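Long-range contact in transcription factor TAU subunit SFC1 (Schizosaccharomyces pombe, PDB 4BJI), which binds boxA promoter DNA of tRNA and similar genes as part of the tauA domain of TFIIIC, helping to recruit RNA polymerase III: residues P86-T90 and Y107-F111. Residue numbers count along the deposited sequence, not the author numbering.
Sequences PFRDT and YQALF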
ATOM      1  N   PRO A  86      -4.546   2.126  -8.222  1.00  6.51           N
ATOM      2  CA  PRO A  86      -3.401   2.670  -7.485  1.00  6.26           C
ATOM      3  C   PRO A  86      -3.450   2.389  -5.997  1.00  7.26           C
ATOM      4  O   PRO A  86      -2.416   2.605  -5.325  1.00  6.11           O
ATOM      5  CB  PRO A  86      -3.457   4.178  -7.777  1.00  6.89           C
ATOM      6  CG  PRO A  86      -4.881   4.446  -8.131  1.00  8.89           C
ATOM      7  CD  PRO A  86      -5.374   3.178  -8.827  1.00  7.44           C
ATOM      8  N   PHE A  87      -4.607   1.959  -5.475  1.00  5.79           N
ATOM      9  CA  PHE A  87      -4.749   1.551  -4.082  1.00  5.73           C
ATOM     10  C   PHE A  87      -4.963   0.042  -3.934  1.00  5.87           C
ATOM     11  O   PHE A  87      -5.389  -0.435  -2.886  1.00  5.93           O
ATOM     12  CB  PHE A  87      -5.829   2.363  -3.364  1.00  5.51           C
ATOM     13  CG  PHE A  87      -5.595   3.847  -3.481  1.00  4.40           C
ATOM     14  CD1 PHE A  87      -4.706   4.498  -2.624  1.00  6.36           C
ATOM     15  CD2 PHE A  87      -6.219   4.589  -4.458  1.00  6.37           C
ATOM     16  CE1 PHE A  87      -4.425   5.850  -2.786  1.00  6.93           C
ATOM     17  CE2 PHE A  87      -5.931   5.960  -4.591  1.00  6.58           C
ATOM     18  CZ  PHE A  87      -5.035   6.566  -3.752  1.00  6.00           C
ATOM     19  N   ARG A  88      -4.633  -0.727  -4.981  1.00  8.11           N
ATOM     20  CA  ARG A  88      -4.779  -2.192  -4.949  1.00  7.46           C
ATOM     21  C   ARG A  88      -4.173  -2.779  -3.687  1.00  8.17           C
ATOM     22  O   ARG A  88      -3.071  -2.435  -3.295  1.00  9.40           O
ATOM     23  CB  ARG A  88      -4.128  -2.797  -6.189  1.00 10.05           C
ATOM     24  CG  ARG A  88      -4.150  -4.288  -6.266  1.00 17.95           C
ATOM     25  CD  ARG A  88      -3.170  -4.780  -7.341  1.00 21.53           C
ATOM     26  NE  ARG A  88      -3.200  -6.230  -7.481  1.00 34.71           N
ATOM     27  CZ  ARG A  88      -2.507  -6.866  -8.406  1.00 42.83           C
ATOM     28  NH1 ARG A  88      -1.772  -6.155  -9.243  1.00 27.93           N
ATOM     29  NH2 ARG A  88      -2.559  -8.189  -8.501  1.00 55.20           N
ATOM     30  N   ASP A  89      -4.901  -3.701  -3.113  1.00  7.62           N
ATOM     31  CA  ASP A  89      -4.433  -4.489  -1.964  1.00  9.38           C
ATOM     32  C   ASP A  89      -4.282  -3.636  -0.698  1.00  9.39           C
ATOM     33  O   ASP A  89      -3.559  -4.017   0.255  1.00 11.45           O
ATOM     34  CB  ASP A  89      -3.124  -5.228  -2.293  1.00 10.73           C
ATOM     35  CG  ASP A  89      -3.324  -6.286  -3.340  1.00 18.52           C
ATOM     36  OD1 ASP A  89      -4.348  -6.979  -3.284  1.00 21.68           O
ATOM     37  OD2 ASP A  89      -2.488  -6.353  -4.263  1.00 27.15           O
ATOM     38  N   THR A  90      -4.996  -2.502  -0.640  1.00  6.61           N
ATOM     39  CA  THR A  90      -5.127  -1.740   0.581  1.00  6.29           C
ATOM     40  C   THR A  90      -6.539  -1.766   1.110  1.00  7.30           C
ATOM     41  O   THR A  90      -7.515  -1.791   0.331  1.00  7.74           O
ATOM     42  CB  THR A  90      -4.683  -0.255   0.472  1.00  6.98           C
ATOM     43  OG1 THR A  90      -5.603   0.512  -0.330  1.00  6.59           O
ATOM     44  CG2 THR A  90      -3.281  -0.157  -0.101  1.00  7.21           C
ATOM     45  N   TYR A 107      -0.489   7.196   0.194  1.00  5.68           N
ATOM     46  CA  TYR A 107      -0.957   5.875   0.574  1.00  6.28           C
ATOM     47  C   TYR A 107      -1.072   4.935  -0.620  1.00  6.88           C
ATOM     48  O   TYR A 107      -1.446   3.772  -0.457  1.00  6.64           O
ATOM     49  CB  TYR A 107      -2.314   5.949   1.291  1.00  7.66           C
ATOM     50  CG  TYR A 107      -2.308   6.905   2.450  1.00  8.78           C
ATOM     51  CD1 TYR A 107      -1.292   6.860   3.379  1.00 11.23           C
ATOM     52  CD2 TYR A 107      -3.268   7.891   2.549  1.00  9.09           C
ATOM     53  CE1 TYR A 107      -1.258   7.770   4.438  1.00 13.59           C
ATOM     54  CE2 TYR A 107      -3.250   8.790   3.588  1.00 10.83           C
ATOM     55  CZ  TYR A 107      -2.245   8.722   4.498  1.00 13.71           C
ATOM     56  OH  TYR A 107      -2.276   9.661   5.537  1.00 24.06           O
ATOM     57  N   GLN A 108      -0.741   5.415  -1.819  1.00  5.55           N
ATOM     58  CA  GLN A 108      -0.789   4.550  -3.000  1.00  5.61           C
ATOM     59  C   GLN A 108       0.117   3.343  -2.832  1.00  5.37           C
ATOM     60  O   GLN A 108       1.164   3.426  -2.178  1.00  6.29           O
ATOM     61  CB  GLN A 108      -0.406   5.308  -4.270  1.00  5.96           C
ATOM     62  CG  GLN A 108      -1.460   6.313  -4.652  1.00  6.29           C
ATOM     63  CD  GLN A 108      -1.261   7.031  -5.964  1.00  5.48           C
ATOM     64  OE1 GLN A 108      -1.658   8.208  -6.067  1.00  6.34           O
ATOM     65  NE2 GLN A 108      -0.687   6.377  -6.961  1.00  5.68           N
ATOM     66  N   ALA A 109      -0.316   2.220  -3.407  1.00  6.12           N
ATOM     67  CA  ALA A 109       0.372   0.941  -3.367  1.00  6.51           C
ATOM     68  C   ALA A 109       0.972   0.578  -4.695  1.00  6.71           C
ATOM     69  O   ALA A 109       0.338   0.754  -5.741  1.00  8.49           O
ATOM     70  CB  ALA A 109      -0.629  -0.146  -2.967  1.00  8.70           C
ATOM     71  N   LEU A 110       2.230   0.133  -4.654  1.00  9.15           N
ATOM     72  CA  LEU A 110       2.900  -0.383  -5.846  1.00  9.90           C
ATOM     73  C   LEU A 110       3.144  -1.866  -5.652  1.00 10.06           C
ATOM     74  O   LEU A 110       3.758  -2.268  -4.651  1.00 10.32           O
ATOM     75  CB  LEU A 110       4.202   0.359  -6.115  1.00 12.19           C
ATOM     76  CG  LEU A 110       4.062   1.830  -6.502  1.00 14.67           C
ATOM     77  CD1 LEU A 110       4.301   2.675  -5.324  1.00 17.37           C
ATOM     78  CD2 LEU A 110       5.058   2.132  -7.574  1.00 16.78           C
ATOM     79  N   PHE A 111       2.622  -2.676  -6.576  1.00 11.71           N
ATOM     80  CA  PHE A 111       2.724  -4.129  -6.528  1.00 14.28           C
ATOM     81  C   PHE A 111       3.805  -4.561  -7.507  1.00 16.04           C
ATOM     82  O   PHE A 111       3.918  -4.007  -8.627  1.00 15.97           O
ATOM     83  CB  PHE A 111       1.396  -4.805  -6.935  1.00 16.93           C
ATOM     84  CG  PHE A 111       1.522  -6.282  -7.230  1.00 25.01           C
ATOM     85  CD1 PHE A 111       1.666  -7.202  -6.209  1.00 33.83           C
ATOM     86  CD2 PHE A 111       1.474  -6.737  -8.532  1.00 30.42           C
ATOM     87  CE1 PHE A 111       1.767  -8.563  -6.488  1.00 39.19           C
ATOM     88  CE2 PHE A 111       1.578  -8.087  -8.821  1.00 39.33           C
ATOM     89  CZ  PHE A 111       1.729  -8.996  -7.798  1.00 38.37           C
TER
HETATM   90  O   HOH W   1      -0.175   3.451  -7.111  1.00  8.42           O
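A type II beta turn from Phe87 to Thr90 closes the loop between strands 79-82 and 90-93, the hairpin that would be the wing if the HTH fold of this DNA-binding domain of sfc1 is read as a winged helix. Here that loop docks on strand 109-111, which pairs with 139-141 in a separate small sheet. Start at Pro86: its carbonyl O accepts the only direct hydrogen bond between the two segments, from Ala109 N at 2.9 Å, and also takes a bond from a water 3.0 Å away. The same water accepts from Gln108 NE2, likewise at 3.0 Å, while the amide of Gln108 is held further by Trp169 and Thr167. Phe87 follows, its CB pointing away, yet the ring swings back so that CE1 lies 3.5 Å from Gln108 CG. Arg88 stretches out in a fully trans chain and lays its guanidinium over the face of the Phe111 ring, a cation-pi contact with CZ 4.3 Å from the ring centroid. The Ala109 methyl sits under the turn, CB 3.4 Å from Arg88 O. Asp89, in the left-handed conformation the turn requires, forms a salt bridge from OD2 to Arg88 NE at 3.3 Å. Thr90 closes the turn: CG2 reaches to 3.9 Å from Ala109 CB, and OG1 donates to Phe87 O at 2.7 Å, reinforcing the 3.1 Å bond from Thr90 N to that same Phe87 O.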